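Long-range contact in TqaL (Neurospora crassa, PDB 7EEH), which belongs to the 2OG-Fe dioxygenase family of the cupin clan and binds an iron ion: residues M201-N206 with Q236-L241. The protein carries 1 engineered substitution. Sequence-based numbering, arbitrary orientation.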
loop_
_atom_site.group_PDB
_atom_site.type_symbol
_atom_site.label_atom_id
_atom_site.label_comp_id
_atom_site.label_asym_id
_atom_site.label_seq_id
_atom_site.Cartn_x
_atom_site.Cartn_y
_atom_site.Cartn_z
HETATM N N MSE B 201 25.214 -11.670 -23.754
HETATM C CA MSE B 201 25.379 -10.237 -23.859
HETATM C C MSE B 201 26.190 -9.723 -22.689
HETATM O O MSE B 201 25.816 -9.928 -21.540
HETATM C CB MSE B 201 24.010 -9.553 -23.925
HETATM C CG MSE B 201 24.034 -8.051 -23.797
HETATM SE SE MSE B 201 22.316 -7.235 -24.376
HETATM C CE MSE B 201 21.199 -7.699 -22.932
ATOM N N ASP B 202 27.308 -9.061 -22.992
ATOM C CA ASP B 202 28.173 -8.491 -21.962
ATOM C C ASP B 202 27.496 -7.278 -21.331
ATOM O O ASP B 202 27.336 -6.246 -21.983
ATOM C CB ASP B 202 29.522 -8.097 -22.562
ATOM C CG ASP B 202 30.543 -7.712 -21.504
ATOM O OD1 ASP B 202 30.248 -7.869 -20.296
ATOM O OD2 ASP B 202 31.640 -7.250 -21.881
ATOM N N LEU B 203 27.127 -7.384 -20.054
ATOM C CA LEU B 203 26.368 -6.323 -19.398
ATOM C C LEU B 203 27.259 -5.248 -18.794
ATOM O O LEU B 203 26.915 -4.061 -18.841
ATOM C CB LEU B 203 25.462 -6.924 -18.321
ATOM C CG LEU B 203 24.362 -7.768 -18.965
ATOM C CD1 LEU B 203 23.701 -8.722 -17.980
ATOM C CD2 LEU B 203 23.329 -6.852 -19.620
ATOM N N ALA B 204 28.408 -5.642 -18.240
ATOM C CA ALA B 204 29.271 -4.681 -17.560
ATOM C C ALA B 204 29.729 -3.577 -18.503
ATOM O O ALA B 204 29.845 -2.413 -18.100
ATOM C CB ALA B 204 30.475 -5.396 -16.944
ATOM N N ALA B 205 29.983 -3.910 -19.763
ATOM C CA ALA B 205 30.404 -2.896 -20.717
ATOM C C ALA B 205 29.220 -1.983 -21.037
ATOM O O ALA B 205 28.130 -2.101 -20.470
ATOM C CB ALA B 205 30.979 -3.557 -21.965
ATOM N N ASN B 206 29.432 -1.012 -21.912
ATOM C CA ASN B 206 28.289 -0.237 -22.377
ATOM C C ASN B 206 27.731 -0.923 -23.621
ATOM O O ASN B 206 27.849 -0.463 -24.758
ATOM C CB ASN B 206 28.667 1.219 -22.594
ATOM C CG ASN B 206 28.234 2.091 -21.427
ATOM O OD1 ASN B 206 28.178 1.617 -20.291
ATOM N ND2 ASN B 206 27.911 3.353 -21.696
ATOM N N GLN B 236 20.166 1.260 -19.449
ATOM C CA GLN B 236 20.586 -0.027 -20.001
ATOM C C GLN B 236 19.613 -1.119 -19.568
ATOM O O GLN B 236 19.595 -1.503 -18.398
ATOM C CB GLN B 236 22.002 -0.372 -19.556
ATOM C CG GLN B 236 22.550 -1.620 -20.233
ATOM C CD GLN B 236 23.814 -2.133 -19.573
ATOM O OE1 GLN B 236 23.923 -2.154 -18.349
ATOM N NE2 GLN B 236 24.780 -2.540 -20.382
ATOM N N HIS B 237 18.832 -1.651 -20.506
ATOM C CA HIS B 237 18.004 -2.801 -20.180
ATOM C C HIS B 237 18.891 -3.997 -19.867
ATOM O O HIS B 237 19.843 -4.280 -20.596
ATOM C CB HIS B 237 17.075 -3.166 -21.332
ATOM C CG HIS B 237 16.246 -2.036 -21.859
ATOM N ND1 HIS B 237 16.777 -1.001 -22.594
ATOM C CD2 HIS B 237 14.905 -1.833 -21.839
ATOM C CE1 HIS B 237 15.803 -0.193 -22.982
ATOM N NE2 HIS B 237 14.657 -0.681 -22.544
ATOM N N ARG B 238 18.580 -4.704 -18.787
ATOM C CA ARG B 238 19.312 -5.925 -18.452
ATOM C C ARG B 238 18.438 -7.049 -17.923
ATOM O O ARG B 238 18.865 -8.202 -17.979
ATOM C CB ARG B 238 20.414 -5.642 -17.412
ATOM C CG ARG B 238 21.110 -4.291 -17.567
ATOM C CD ARG B 238 21.827 -3.848 -16.297
ATOM N NE ARG B 238 22.531 -4.950 -15.668
ATOM C CZ ARG B 238 23.643 -4.818 -14.954
ATOM N NH1 ARG B 238 24.176 -3.616 -14.779
ATOM N NH2 ARG B 238 24.221 -5.892 -14.416
ATOM N N HIS B 239 17.256 -6.777 -17.403
ATOM C CA HIS B 239 16.452 -7.787 -16.742
ATOM C C HIS B 239 15.048 -7.778 -17.321
ATOM O O HIS B 239 14.523 -6.725 -17.711
ATOM C CB HIS B 239 16.400 -7.548 -15.220
ATOM C CG HIS B 239 17.751 -7.479 -14.572
ATOM N ND1 HIS B 239 18.239 -6.330 -13.985
ATOM C CD2 HIS B 239 18.721 -8.415 -14.427
ATOM C CE1 HIS B 239 19.446 -6.563 -13.498
ATOM N NE2 HIS B 239 19.763 -7.819 -13.757
ATOM N N PHE B 240 14.456 -8.971 -17.367
ATOM C CA PHE B 240 13.126 -9.202 -17.904
ATOM C C PHE B 240 12.160 -8.086 -17.522
ATOM O O PHE B 240 11.900 -7.851 -16.340
ATOM C CB PHE B 240 12.596 -10.551 -17.390
ATOM C CG PHE B 240 11.197 -10.854 -17.826
ATOM C CD1 PHE B 240 10.876 -10.890 -19.173
ATOM C CD2 PHE B 240 10.206 -11.117 -16.895
ATOM C CE1 PHE B 240 9.590 -11.160 -19.594
ATOM C CE2 PHE B 240 8.907 -11.405 -17.296
ATOM C CZ PHE B 240 8.595 -11.424 -18.658
ATOM N N LEU B 241 11.648 -7.390 -18.534
ATOM C CA LEU B 241 10.612 -6.355 -18.481
ATOM C C LEU B 241 11.143 -4.991 -18.053
ATOM O O LEU B 241 10.326 -4.095 -17.834
ATOM C CB LEU B 241 9.431 -6.729 -17.573
ATOM C CG LEU B 241 8.582 -7.923 -18.034
ATOM C CD1 LEU B 241 7.491 -8.238 -17.019
ATOM C CD2 LEU B 241 7.977 -7.648 -19.407
#
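The side-chain amide of Q236 makes the polar link between residues 201-206 and 236-241. Its NE2 donates to the backbone O of L203 at 3.0 Å. The bond is fairly straight (158° at the hydrogen). It arrives in the carbonyl plane, on a lone pair, and the acceptor lies close to the Q236 amide plane. A second, weak bond runs from Q236 NE2 to A205 O at 3.4 Å. NE2 also bonds to S207 O, so three carbonyls of the same loop share the two hydrogens of this amide nitrogen, the one of A205 weakly. The Q236 chain reaches them because it is extended: CG is anti to the backbone N (chi1 -173°), and chi2 is also near 180°.

The contact joins two loops of the cupin-type double-stranded beta-helix expected for this family. Residues 201-206 belong to the loop between strand 190-199 and strand 209-213. Residues 236-241 lie in the link between strand 231-236 and strand 243-247. The H237 side chain, whose NE2 bonds to T193 O, lies about 10 Å from the Fe (III) ion, which is bound by H184, D186 and H253.

Beside the amide, the L203 side chain passes slantwise across that of R238. L203 CD2 rests 3.9 Å from R238 CB and 4.0 Å from R238 CG. The R238 chain has a kink about CG-CD (chi3 42°), and L203 CB sits over one guanidinium face, nearer its margin than its centre. R238 NE is buried here without a polar partner in the model. Deeper in, the methyl CE of selenomethionine M201 lies 4.4 Å from H237 O.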